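PDB 3DC7: putative uncharacterized protein lp_3323 from Lactobacillus plantarum, which is of unknown function but belongs to the GDSL-like lipase/acylhydrolase family of SGNH hydrolases and so probably cleaves ester bonds. Local coordinates for residues 20-26 with 50-56; 26-30 with 72-76; 42-46 with 212-217; 112-117 with 165-169; 137-141 with 184-189. All coordinates share one frame; numbering follows the deposited sequence.

Contact 1: residues 20-26 with 50-56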
# COMPACT_ATOMS: atom_id res chain seq x y z
N SER A 20 -8.14 -8.86 17.83
CA SER A 20 -7.62 -8.68 19.19
C SER A 20 -6.63 -9.79 19.52
O SER A 20 -6.64 -10.84 18.89
CB SER A 20 -8.77 -8.64 20.22
OG SER A 20 -9.49 -9.86 20.24
N PHE A 21 -5.76 -9.54 20.50
CA PHE A 21 -4.78 -10.53 20.96
C PHE A 21 -4.76 -10.56 22.49
O PHE A 21 -5.09 -9.57 23.14
CB PHE A 21 -3.38 -10.19 20.44
CG PHE A 21 -3.31 -10.04 18.96
CD1 PHE A 21 -3.18 -11.15 18.13
CD2 PHE A 21 -3.37 -8.77 18.38
CE1 PHE A 21 -3.12 -11.02 16.76
CE2 PHE A 21 -3.31 -8.62 17.01
CZ PHE A 21 -3.18 -9.74 16.19
N LYS A 22 -4.35 -11.69 23.06
CA LYS A 22 -4.37 -11.85 24.52
C LYS A 22 -3.03 -11.54 25.19
O LYS A 22 -3.01 -11.15 26.34
CB LYS A 22 -4.84 -13.26 24.91
CG LYS A 22 -6.19 -13.67 24.29
CD LYS A 22 -6.53 -15.17 24.50
CE LYS A 22 -5.48 -16.15 23.92
NZ LYS A 22 -5.02 -15.83 22.52
N ARG A 23 -1.94 -11.73 24.46
CA ARG A 23 -0.59 -11.57 25.00
C ARG A 23 0.32 -10.78 24.06
O ARG A 23 1.35 -11.30 23.59
CB ARG A 23 0.03 -12.95 25.30
CG ARG A 23 -0.56 -13.66 26.52
CD ARG A 23 -0.06 -15.10 26.68
NE ARG A 23 -0.03 -15.86 25.43
CZ ARG A 23 -1.07 -16.47 24.88
NH1 ARG A 23 -2.27 -16.43 25.46
NH2 ARG A 23 -0.92 -17.12 23.73
N PRO A 24 -0.04 -9.51 23.78
CA PRO A 24 0.79 -8.71 22.87
C PRO A 24 2.12 -8.32 23.51
O PRO A 24 2.21 -8.19 24.73
CB PRO A 24 -0.05 -7.46 22.63
CG PRO A 24 -0.88 -7.33 23.88
CD PRO A 24 -1.20 -8.75 24.28
N ALA A 25 3.14 -8.13 22.68
CA ALA A 25 4.41 -7.61 23.14
C ALA A 25 4.76 -6.39 22.29
O ALA A 25 4.71 -6.43 21.06
CB ALA A 25 5.49 -8.68 23.03
N TRP A 26 5.13 -5.31 22.96
CA TRP A 26 5.34 -4.02 22.32
C TRP A 26 6.79 -3.59 22.44
O TRP A 26 7.24 -3.21 23.52
CB TRP A 26 4.42 -2.99 22.97
CG TRP A 26 2.96 -3.43 23.03
CD1 TRP A 26 2.33 -4.04 24.08
CD2 TRP A 26 1.97 -3.28 22.00
NE1 TRP A 26 1.01 -4.27 23.77
CE2 TRP A 26 0.76 -3.82 22.50
CE3 TRP A 26 1.99 -2.74 20.70
CZ2 TRP A 26 -0.42 -3.85 21.75
CZ3 TRP A 26 0.80 -2.77 19.95
CH2 TRP A 26 -0.38 -3.32 20.48
N TRP A 50 -8.87 -4.90 24.01
CA TRP A 50 -8.68 -6.31 23.70
C TRP A 50 -8.93 -7.22 24.90
O TRP A 50 -9.01 -8.43 24.74
CB TRP A 50 -7.27 -6.56 23.17
CG TRP A 50 -6.96 -5.93 21.84
CD1 TRP A 50 -7.85 -5.36 20.97
CD2 TRP A 50 -5.67 -5.84 21.22
NE1 TRP A 50 -7.18 -4.91 19.85
CE2 TRP A 50 -5.85 -5.20 19.98
CE3 TRP A 50 -4.38 -6.24 21.60
CZ2 TRP A 50 -4.78 -4.92 19.12
CZ3 TRP A 50 -3.34 -5.98 20.75
CH2 TRP A 50 -3.54 -5.32 19.52
N ASP A 51 -9.04 -6.63 26.09
CA ASP A 51 -9.08 -7.35 27.37
C ASP A 51 -7.98 -8.40 27.42
O ASP A 51 -8.24 -9.61 27.48
CB ASP A 51 -10.47 -7.96 27.65
CG ASP A 51 -10.62 -8.44 29.10
OD1 ASP A 51 -10.54 -7.61 30.04
OD2 ASP A 51 -10.82 -9.67 29.29
N VAL A 52 -6.75 -7.92 27.37
CA VAL A 52 -5.58 -8.78 27.30
C VAL A 52 -5.38 -9.52 28.61
O VAL A 52 -5.73 -9.04 29.69
CB VAL A 52 -4.29 -7.99 26.91
CG1 VAL A 52 -4.45 -7.36 25.55
CG2 VAL A 52 -3.96 -6.91 27.95
N GLU A 53 -4.83 -10.72 28.48
CA GLU A 53 -4.38 -11.54 29.58
C GLU A 53 -3.13 -10.86 30.16
O GLU A 53 -3.01 -10.72 31.38
CB GLU A 53 -4.12 -12.95 29.04
CG GLU A 53 -3.20 -13.86 29.83
CD GLU A 53 -2.92 -15.19 29.10
OE1 GLU A 53 -3.52 -15.43 28.01
OE2 GLU A 53 -2.09 -15.99 29.61
N ARG A 54 -2.23 -10.40 29.29
CA ARG A 54 -1.13 -9.53 29.71
C ARG A 54 -0.57 -8.73 28.54
O ARG A 54 -0.71 -9.12 27.39
CB ARG A 54 -0.02 -10.31 30.41
CG ARG A 54 0.72 -11.29 29.52
CD ARG A 54 2.15 -11.52 30.00
NE ARG A 54 2.95 -12.07 28.91
CZ ARG A 54 3.01 -13.36 28.60
NH1 ARG A 54 2.32 -14.26 29.29
NH2 ARG A 54 3.76 -13.74 27.58
N SER A 55 0.05 -7.59 28.84
CA SER A 55 0.59 -6.69 27.82
C SER A 55 2.01 -6.33 28.20
O SER A 55 2.23 -5.55 29.13
CB SER A 55 -0.29 -5.43 27.70
OG SER A 55 0.09 -4.61 26.60
N ASP A 56 2.97 -6.91 27.49
CA ASP A 56 4.39 -6.71 27.78
C ASP A 56 4.97 -5.48 27.08
O ASP A 56 5.01 -5.39 25.85
CB ASP A 56 5.20 -7.96 27.43
CG ASP A 56 4.80 -9.15 28.29
OD1 ASP A 56 4.23 -10.11 27.72
OD2 ASP A 56 5.02 -9.13 29.52
O HOH W 1 3.46 -11.21 25.57

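Contact 2: residues 26-30 with 72-76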
# COMPACT_ATOMS: atom_id res chain seq x y z
N TRP A 26 5.13 -5.31 22.96
CA TRP A 26 5.34 -4.02 22.32
C TRP A 26 6.79 -3.59 22.44
O TRP A 26 7.24 -3.21 23.52
CB TRP A 26 4.42 -2.99 22.97
CG TRP A 26 2.96 -3.43 23.03
CD1 TRP A 26 2.33 -4.04 24.08
CD2 TRP A 26 1.97 -3.28 22.00
NE1 TRP A 26 1.01 -4.27 23.77
CE2 TRP A 26 0.76 -3.82 22.50
CE3 TRP A 26 1.99 -2.74 20.70
CZ2 TRP A 26 -0.42 -3.85 21.75
CZ3 TRP A 26 0.80 -2.77 19.95
CH2 TRP A 26 -0.38 -3.32 20.48
N LEU A 27 7.53 -3.69 21.34
CA LEU A 27 8.94 -3.32 21.33
C LEU A 27 9.11 -1.95 20.70
O LEU A 27 8.72 -1.74 19.55
CB LEU A 27 9.76 -4.37 20.57
CG LEU A 27 11.27 -4.19 20.41
CD1 LEU A 27 12.00 -4.25 21.74
CD2 LEU A 27 11.84 -5.23 19.41
N GLY A 28 9.70 -1.00 21.43
CA GLY A 28 9.87 0.35 20.91
C GLY A 28 10.70 1.32 21.73
O GLY A 28 11.52 0.93 22.54
N ASP A 29 10.46 2.61 21.49
CA ASP A 29 11.18 3.68 22.16
C ASP A 29 10.27 4.37 23.18
O ASP A 29 9.46 3.71 23.82
CB ASP A 29 11.79 4.65 21.13
CG ASP A 29 10.82 5.02 19.99
OD1 ASP A 29 9.66 5.43 20.28
OD2 ASP A 29 11.22 4.91 18.80
N SER A 30 10.40 5.69 23.34
CA SER A 30 9.64 6.42 24.35
C SER A 30 8.13 6.51 24.09
O SER A 30 7.33 6.68 25.02
CB SER A 30 10.18 7.83 24.50
OG SER A 30 9.44 8.51 25.49
N MSE A 72 17.28 -2.16 19.70
CA MSE A 72 16.15 -3.09 19.53
C MSE A 72 16.54 -4.38 18.80
O MSE A 72 15.91 -5.44 18.99
CB MSE A 72 15.00 -2.42 18.81
CG MSE A 72 14.27 -1.37 19.63
SE MSE A 72 12.77 -0.57 18.62
CE MSE A 72 13.12 1.30 19.08
N ALA A 73 17.57 -4.31 17.98
CA ALA A 73 18.08 -5.48 17.26
C ALA A 73 18.73 -6.51 18.19
O ALA A 73 19.04 -7.62 17.76
CB ALA A 73 19.02 -5.06 16.15
N VAL A 74 18.94 -6.14 19.46
CA VAL A 74 19.29 -7.12 20.49
C VAL A 74 18.17 -7.27 21.54
O VAL A 74 17.87 -8.38 21.97
CB VAL A 74 20.69 -6.85 21.17
CG1 VAL A 74 20.82 -5.45 21.68
CG2 VAL A 74 20.93 -7.84 22.31
N ARG A 75 17.53 -6.17 21.91
CA ARG A 75 16.52 -6.21 22.96
C ARG A 75 15.29 -7.08 22.65
O ARG A 75 14.57 -7.49 23.56
CB ARG A 75 16.06 -4.80 23.32
CG ARG A 75 17.09 -4.00 24.05
CD ARG A 75 16.47 -2.79 24.75
NE ARG A 75 15.76 -1.88 23.84
CZ ARG A 75 14.44 -1.80 23.75
NH1 ARG A 75 13.68 -2.57 24.50
NH2 ARG A 75 13.88 -0.93 22.91
N TYR A 76 15.06 -7.35 21.37
CA TYR A 76 13.95 -8.21 20.95
C TYR A 76 13.98 -9.59 21.61
O TYR A 76 12.95 -10.26 21.69
CB TYR A 76 13.97 -8.40 19.42
CG TYR A 76 14.92 -9.47 18.92
CD1 TYR A 76 16.21 -9.15 18.53
CD2 TYR A 76 14.53 -10.81 18.86
CE1 TYR A 76 17.10 -10.13 18.07
CE2 TYR A 76 15.40 -11.80 18.42
CZ TYR A 76 16.68 -11.45 18.02
OH TYR A 76 17.55 -12.44 17.58

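Contact 3: residues 42-46 with 212-217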
# COMPACT_ATOMS: atom_id res chain seq x y z
N TYR A 42 -0.86 4.36 22.95
CA TYR A 42 -1.68 3.60 22.00
C TYR A 42 -1.91 2.16 22.48
O TYR A 42 -3.01 1.63 22.36
CB TYR A 42 -1.05 3.61 20.59
CG TYR A 42 0.25 2.85 20.53
CD1 TYR A 42 0.27 1.50 20.18
CD2 TYR A 42 1.45 3.47 20.87
CE1 TYR A 42 1.47 0.78 20.16
CE2 TYR A 42 2.65 2.76 20.84
CZ TYR A 42 2.65 1.42 20.49
OH TYR A 42 3.84 0.73 20.46
N HIS A 43 -0.87 1.54 23.05
CA HIS A 43 -0.99 0.16 23.49
C HIS A 43 -1.84 0.01 24.76
O HIS A 43 -2.39 -1.05 25.01
CB HIS A 43 0.38 -0.51 23.64
CG HIS A 43 1.30 0.22 24.56
ND1 HIS A 43 1.34 -0.03 25.91
CD2 HIS A 43 2.19 1.21 24.32
CE1 HIS A 43 2.24 0.76 26.47
NE2 HIS A 43 2.76 1.52 25.53
N ASP A 44 -1.96 1.08 25.54
CA ASP A 44 -2.81 1.08 26.74
C ASP A 44 -4.28 1.10 26.32
O ASP A 44 -5.11 0.39 26.90
CB ASP A 44 -2.49 2.29 27.62
CG ASP A 44 -1.15 2.16 28.32
OD1 ASP A 44 -0.78 1.04 28.71
OD2 ASP A 44 -0.45 3.19 28.49
N ILE A 45 -4.57 1.90 25.29
CA ILE A 45 -5.89 1.90 24.64
C ILE A 45 -6.23 0.52 24.08
O ILE A 45 -7.28 -0.04 24.40
CB ILE A 45 -5.99 3.00 23.54
CG1 ILE A 45 -5.84 4.38 24.18
CG2 ILE A 45 -7.34 2.90 22.78
CD1 ILE A 45 -5.33 5.45 23.25
N LEU A 46 -5.34 -0.05 23.28
CA LEU A 46 -5.60 -1.35 22.67
C LEU A 46 -5.65 -2.49 23.67
O LEU A 46 -6.49 -3.38 23.54
CB LEU A 46 -4.59 -1.67 21.56
CG LEU A 46 -4.62 -0.71 20.38
CD1 LEU A 46 -3.34 -0.83 19.62
CD2 LEU A 46 -5.81 -0.96 19.48
N ILE A 212 -3.24 7.11 16.90
CA ILE A 212 -2.37 5.97 16.60
C ILE A 212 -3.06 4.63 16.87
O ILE A 212 -2.96 3.70 16.06
CB ILE A 212 -1.03 6.07 17.37
CG1 ILE A 212 -0.18 7.20 16.77
CG2 ILE A 212 -0.26 4.74 17.31
CD1 ILE A 212 0.98 7.62 17.64
N ALA A 213 -3.78 4.54 17.98
CA ALA A 213 -4.58 3.37 18.34
C ALA A 213 -5.63 3.04 17.29
O ALA A 213 -5.80 1.88 16.91
CB ALA A 213 -5.23 3.58 19.70
N ARG A 214 -6.34 4.07 16.82
CA ARG A 214 -7.31 3.90 15.75
C ARG A 214 -6.64 3.42 14.46
O ARG A 214 -7.13 2.51 13.80
CB ARG A 214 -8.07 5.20 15.51
CG ARG A 214 -8.97 5.59 16.67
CD ARG A 214 -9.93 6.71 16.30
NE ARG A 214 -9.27 8.01 16.14
CZ ARG A 214 -9.34 9.01 17.02
NH1 ARG A 214 -10.04 8.89 18.15
NH2 ARG A 214 -8.71 10.14 16.77
N LYS A 215 -5.51 4.01 14.11
CA LYS A 215 -4.80 3.65 12.89
C LYS A 215 -4.30 2.22 12.95
O LYS A 215 -4.38 1.50 11.97
CB LYS A 215 -3.64 4.62 12.60
CG LYS A 215 -4.10 6.01 12.14
CD LYS A 215 -4.85 5.94 10.80
CE LYS A 215 -5.57 7.26 10.48
NZ LYS A 215 -7.02 7.24 10.86
N LEU A 216 -3.84 1.80 14.13
CA LEU A 216 -3.33 0.45 14.32
C LEU A 216 -4.46 -0.59 14.25
O LEU A 216 -4.31 -1.61 13.61
CB LEU A 216 -2.53 0.33 15.62
CG LEU A 216 -1.95 -1.02 16.06
CD1 LEU A 216 -1.18 -1.73 14.96
CD2 LEU A 216 -1.02 -0.76 17.25
N GLN A 217 -5.58 -0.33 14.93
CA GLN A 217 -6.70 -1.27 14.88
C GLN A 217 -7.20 -1.47 13.44
O GLN A 217 -7.39 -2.62 13.01
CB GLN A 217 -7.84 -0.86 15.82
CG GLN A 217 -8.94 -1.91 15.97
CD GLN A 217 -8.49 -3.16 16.73
OE1 GLN A 217 -8.01 -3.08 17.86
NE2 GLN A 217 -8.66 -4.32 16.13

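Contact 4: residues 112-117 with 165-169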
# COMPACT_ATOMS: atom_id res chain seq x y z
N PHE A 112 21.56 1.14 10.11
CA PHE A 112 20.11 0.96 10.24
C PHE A 112 19.62 -0.24 9.43
O PHE A 112 18.81 -1.02 9.91
CB PHE A 112 19.39 2.23 9.78
CG PHE A 112 17.92 2.23 10.10
CD1 PHE A 112 17.47 2.13 11.41
CD2 PHE A 112 16.98 2.37 9.08
CE1 PHE A 112 16.11 2.15 11.70
CE2 PHE A 112 15.62 2.39 9.37
CZ PHE A 112 15.19 2.27 10.68
N TYR A 113 20.14 -0.39 8.21
CA TYR A 113 19.78 -1.51 7.34
C TYR A 113 20.22 -2.85 7.91
O TYR A 113 19.46 -3.83 7.90
CB TYR A 113 20.40 -1.34 5.97
CG TYR A 113 19.57 -0.56 4.98
CD1 TYR A 113 18.48 -1.16 4.31
CD2 TYR A 113 19.90 0.76 4.66
CE1 TYR A 113 17.73 -0.44 3.36
CE2 TYR A 113 19.16 1.48 3.72
CZ TYR A 113 18.08 0.87 3.08
OH TYR A 113 17.37 1.59 2.16
N GLY A 114 21.46 -2.90 8.39
CA GLY A 114 22.00 -4.10 9.03
C GLY A 114 21.23 -4.46 10.28
O GLY A 114 20.97 -5.64 10.53
N ALA A 115 20.84 -3.47 11.07
CA ALA A 115 20.12 -3.74 12.31
C ALA A 115 18.69 -4.25 12.08
O ALA A 115 18.25 -5.17 12.78
CB ALA A 115 20.15 -2.56 13.23
N LEU A 116 17.97 -3.68 11.11
CA LEU A 116 16.70 -4.25 10.64
C LEU A 116 16.81 -5.73 10.23
O LEU A 116 15.98 -6.54 10.63
CB LEU A 116 16.11 -3.44 9.48
CG LEU A 116 15.56 -2.05 9.83
CD1 LEU A 116 15.36 -1.20 8.58
CD2 LEU A 116 14.26 -2.18 10.63
N MSE A 117 17.84 -6.07 9.45
CA MSE A 117 18.03 -7.46 9.02
C MSE A 117 18.14 -8.45 10.19
O MSE A 117 17.50 -9.50 10.19
CB MSE A 117 19.26 -7.60 8.11
CG MSE A 117 19.53 -9.05 7.73
SE MSE A 117 21.01 -9.26 6.50
CE MSE A 117 20.26 -8.39 4.89
N ALA A 165 13.92 2.44 4.22
CA ALA A 165 14.69 1.28 4.68
C ALA A 165 13.78 0.26 5.38
O ALA A 165 13.83 -0.94 5.07
CB ALA A 165 15.84 1.73 5.61
N ILE A 166 12.96 0.72 6.31
CA ILE A 166 11.94 -0.12 6.96
C ILE A 166 10.99 -0.79 5.95
O ILE A 166 10.77 -2.01 6.00
CB ILE A 166 11.16 0.68 8.03
CG1 ILE A 166 12.10 1.08 9.19
CG2 ILE A 166 10.01 -0.14 8.59
CD1 ILE A 166 11.58 2.21 10.06
N ALA A 167 10.45 -0.00 5.01
CA ALA A 167 9.58 -0.58 3.98
C ALA A 167 10.32 -1.66 3.18
O ALA A 167 9.79 -2.76 3.03
CB ALA A 167 9.02 0.49 3.08
N GLN A 168 11.53 -1.37 2.70
CA GLN A 168 12.30 -2.36 1.93
C GLN A 168 12.65 -3.62 2.72
O GLN A 168 12.44 -4.73 2.24
CB GLN A 168 13.57 -1.78 1.33
CG GLN A 168 13.35 -0.66 0.30
CD GLN A 168 14.59 0.24 0.14
OE1 GLN A 168 15.71 -0.17 0.46
NE2 GLN A 168 14.38 1.46 -0.38
N MSE A 169 13.20 -3.45 3.91
CA MSE A 169 13.62 -4.58 4.75
C MSE A 169 12.45 -5.42 5.24
O MSE A 169 12.54 -6.64 5.23
CB MSE A 169 14.46 -4.14 5.96
CG MSE A 169 15.81 -3.58 5.60
SE MSE A 169 16.83 -4.83 4.51
CE MSE A 169 16.93 -6.36 5.70

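Contact 5: residues 137-141 with 184-189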
# COMPACT_ATOMS: atom_id res chain seq x y z
N ALA A 137 7.31 5.88 12.54
CA ALA A 137 6.76 7.09 13.15
C ALA A 137 6.29 8.17 12.20
O ALA A 137 6.70 8.24 11.04
CB ALA A 137 7.78 7.68 14.12
N ILE A 138 5.42 9.02 12.73
CA ILE A 138 5.00 10.29 12.12
C ILE A 138 6.21 11.18 11.77
O ILE A 138 7.24 11.15 12.46
CB ILE A 138 4.04 11.02 13.10
CG1 ILE A 138 2.79 10.15 13.31
CG2 ILE A 138 3.64 12.42 12.58
CD1 ILE A 138 2.20 10.27 14.69
N HIS A 139 6.08 11.92 10.67
CA HIS A 139 7.03 12.96 10.27
C HIS A 139 7.18 13.92 11.44
O HIS A 139 6.20 14.49 11.91
CB HIS A 139 6.51 13.72 9.03
CG HIS A 139 7.57 14.49 8.29
ND1 HIS A 139 8.44 15.36 8.92
CD2 HIS A 139 7.88 14.54 6.98
CE1 HIS A 139 9.25 15.89 8.02
NE2 HIS A 139 8.93 15.41 6.84
N ILE A 140 8.41 14.08 11.93
CA ILE A 140 8.64 14.92 13.10
C ILE A 140 8.93 16.37 12.71
O ILE A 140 9.24 16.65 11.56
CB ILE A 140 9.78 14.38 14.01
CG1 ILE A 140 11.14 14.50 13.30
CG2 ILE A 140 9.47 12.94 14.47
CD1 ILE A 140 12.31 14.11 14.14
N GLY A 141 8.80 17.27 13.68
CA GLY A 141 9.12 18.68 13.49
C GLY A 141 10.55 18.98 13.90
O GLY A 141 11.38 18.06 13.99
N ALA A 184 -0.96 8.44 8.86
CA ALA A 184 -1.52 8.83 10.17
C ALA A 184 -2.52 9.99 10.10
O ALA A 184 -3.36 10.15 10.99
CB ALA A 184 -0.39 9.19 11.13
N GLY A 185 -2.40 10.81 9.05
CA GLY A 185 -3.27 11.94 8.83
C GLY A 185 -2.67 13.27 9.27
O GLY A 185 -3.33 14.30 9.15
N MSE A 186 -1.44 13.24 9.76
CA MSE A 186 -0.79 14.41 10.37
C MSE A 186 0.73 14.38 10.22
O MSE A 186 1.32 13.32 9.99
CB MSE A 186 -1.13 14.49 11.86
CG MSE A 186 -0.56 13.36 12.70
SE MSE A 186 -1.49 13.02 14.41
CE MSE A 186 -3.34 13.03 13.75
N THR A 187 1.34 15.55 10.35
CA THR A 187 2.79 15.68 10.43
C THR A 187 3.13 16.69 11.52
O THR A 187 2.51 17.75 11.60
CB THR A 187 3.42 16.07 9.06
OG1 THR A 187 4.78 16.50 9.23
CG2 THR A 187 2.63 17.20 8.38
N PHE A 188 4.10 16.37 12.37
CA PHE A 188 4.53 17.32 13.42
C PHE A 188 5.39 18.48 12.89
O PHE A 188 5.68 19.43 13.62
CB PHE A 188 5.23 16.60 14.58
CG PHE A 188 4.35 15.58 15.29
CD1 PHE A 188 2.96 15.65 15.19
CD2 PHE A 188 4.91 14.59 16.06
CE1 PHE A 188 2.16 14.71 15.84
CE2 PHE A 188 4.11 13.66 16.72
CZ PHE A 188 2.73 13.72 16.60
N ALA A 189 5.78 18.40 11.61
CA ALA A 189 6.46 19.50 10.92
C ALA A 189 5.53 20.69 10.62
O ALA A 189 5.98 21.75 10.16
CB ALA A 189 7.09 19.00 9.65
O HOH W 2 3.54 11.97 9.02

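Contact 1: residues 20-26 with 50-56
Trp26 and Trp50 both hold CG opposite their carbonyl carbon (chi1 -52° and -66°), and from there the two indoles come at each other from opposite directions until Trp26 CZ2 is 3.8 Å from Trp50 CZ3. The six-membered rings are nearly parallel but slid apart, with little overlap. Phe21 turns an edge to one face of Trp50 in a T-shaped pair, planes at 77°, with Phe21 CD2 3.6 Å from Trp50 CH2. On that same face Ser20 CA makes a CH-pi contact with the five-membered ring. The indole nitrogens diverge: Trp26 NE1 donates to Ser55 OG at 3.0 Å, whereas Trp50 NE1 reaches Gln217. Backbone pairing runs alongside. Pro24 O accepts from Asp56 N, and Asp56 O from Trp26 N at 2.9 Å, bracketing Ala25; Lys22 O takes Arg54 N at 3.1 Å. At the surface Arg23 NH1 forms a salt bridge with Glu53 OE1 (3.0 Å), which lies in the guanidinium plane but is met from above the carboxylate plane, while Arg23 NE binds the carbonyl of Asp82. Arg23 CD rests over the guanidinium of Arg54, whose NE grips the syn lone pair of Asp56 OD1 at 2.6 Å. Parallel pairing of strands 24-28 and 56-59, joined through helix 42-50, is a beta-alpha-beta crossover of the SGNH-hydrolase fold.

Contact 2: residues 26-30 with 72-76
Leu27 supplies most of the apolar contact with segment 72-76. With CG opposite the backbone nitrogen (chi1 179°), its two methyls reach out from the strand and part over the helix. CD2 packs on Tyr76 CB at 3.8 Å, and CD1 lies 3.6 Å from Arg75 NH1, against the guanidinium rather than another hydrocarbon. Between them, Leu27 CG passes Met72 CG at 4.2 Å as the two side chains slide by in opposite directions. Met72, a selenomethionine, goes on past Leu27 to the backbone of the strand end: its SE is 3.8 Å from Gly28 CA, and its CE lies 3.6 Å from Gly28 C. The same methyl also nears the carboxylate of Asp29, with OD2 4.1 Å from CE. Gly28, without a side chain, meets the selenomethionine through main-chain atoms alone.

The polar link is slighter. Arg75 bends at chi3 (-58°) and offers NH2 to Gly28 O at 3.0 Å, a weak bond whose N-H...O angle is 130°. Stronger holds fix the guanidinium: NE binds Asp70 O, NH1 binds Leu58 O, and NH2 also meets Ser63 OG.

Gly28, Asp29 and Ser30 form the Gly-Asp-Ser sequence at the end of the first strand that defines the GDSL family. Ser30, which touches His203, sits where these enzymes carry their nucleophile and is probably its counterpart; helix 72-75 packs beside this putative active-site turn.

Contact 3: residues 42-46 with 212-217
Tyr42 presses on helix 206-223 along much of its length, starting at CB, which meets Ile212 CG2 at 3.6 Å and Ala213 N at 3.9 Å. The first torsion (chi1 68°) puts CG between backbone nitrogen and carbonyl carbon, and CG is still 3.8 Å from Ile212 CG2. Farther out the ring changes partner: CD1 lies 3.9 Å from Leu216 CD2, and CE1 is near the same methyl. At the tip, OH leaves the helix pair and bonds to Thr32 OG1. One turn on, Leu46 CD1 is squeezed against Leu216 CD2 at 3.3 Å, tighter than usual for two methyls, while Leu46 CD2 lies 3.5 Å from Gln217 OE1. Gln217 NE2 binds the carbonyl of Val19. Ala213 CB fits against Ile45, 3.8 Å from its CG2. The helix segments cross at -60° with axes 9.0 Å apart. Both helices pack on the sheet: Leu46 and Leu216 touch Trp26 of strand 24-28, and Leu216 also meets Leu133 and Ile135 of strand 132-136. Gln217 itself, on helix 206-223, packs on Leu225 of the second subunit.

Contact 4: residues 112-117 with 165-169
Tyr113 and Phe112 present their rings differently to the same methyl group. Ala165 CB sits over one face of Tyr113, 3.7 Å from the ring centroid and 21° off the normal, in a CH-pi contact. Phe112 instead meets that methyl at its edge, with CD2 3.7 Å from Ala165 CB; the same ring has Ile166 CD1 in its plane, and its CZ is 3.6 Å from Ile166 CG1. Round the edge of Tyr113 come two further groups. Met169, a selenomethionine, places its SE 5.4 Å from the Tyr113 centroid, a Met-aromatic contact made from the side. Tyr113 OH donates to Gln168 OE1 at 3.0 Å, standing 42° above the amide carbonyl plane, away from a lone-pair direction.

Behind the rings, Leu116 CD1 lies against the backbone at Ala165 O and Ile166 N and touches Met169 CG at 3.8 Å. Met169 is folded at chi2 and chi3, and this doubling back brings its CE to within 3.6 Å of Met117 CB. The short helical segments run in the same general sense, crossing at -38° with axes 10.1 Å apart. Helices 112-126 and 159-173 thus lie side by side against the sheet, Leu116 on Phe134 and Ile166 on Ser136 of strand 132-136.

With hydrocarbon, aromatic and selenium surfaces making up nearly all of the interface, cohesion probably comes chiefly from dispersion and apolar burial; the one hydrogen bond between the segments, toward the exposed Gln168, gives the tyrosine hydroxyl an acceptor and probably helps to fix the ring's position.

Contact 5: residues 137-141 with 184-189
Ile138 lays its CG2 methyl over the Phe188 ring, 4.0 Å from the centroid and 3° off the normal, a CH-pi contact centred on the ring. CG2 stands opposite the backbone nitrogen and CG1 opposite the carbonyl carbon (chi1 -62°), which sends one branch to Phe188 and the other to Ala184 CB. The CG2 methyl is also 3.6 Å from Met186 O. Phe188 N donates to His139 O at 2.9 Å, and His139 CB approaches Thr187 OG1 to 3.3 Å. A water bridges the two backbones, accepting from His139 N at 3.0 Å and donating to Met186 O at 2.8 Å. The segments are loops 12° apart in direction; they lie beyond the ends of strands 132-136 and 177-179, the last two of the parallel sheet of an SGNH-type alpha/beta fold, the second with helix 180-183 in between. In the second shell Thr187 OG1 accepts from Ala189 N at 3.2 Å, closing an ST turn around Phe188. His139 ND1 donates to Ile140 O at 3.0 Å, in the plane of the imidazole. Farther out, Gln159 bonds to Ile138 O and Ile140 N, and Tyr173 of the second subunit packs on Thr187.

Strand 24-28 ties the first three contacts together: Trp26 belongs to contacts 1 and 2 and faces contact 3, with its CE3 3.6 Å from Tyr42 CE1, whereas Leu27 points to helix 72-75. Contacts 1 and 3 have centres 12 Å apart. Contact 2 leads on to contact 4, 14 Å between centres, where Ala73 CB meets Ala115 O at 3.5 Å. Contact 3 reaches contact 5 through Ile212 CD1 and Ile138 CD1, 4.2 Å apart, and both touch the second subunit. Contacts 1 and 5 are about 27 Å apart, centre to centre. Contact 2 holds Ser30 of the probable active site; the Ala184 side chain of contact 5 lies about 10 Å from a bound sodium ion.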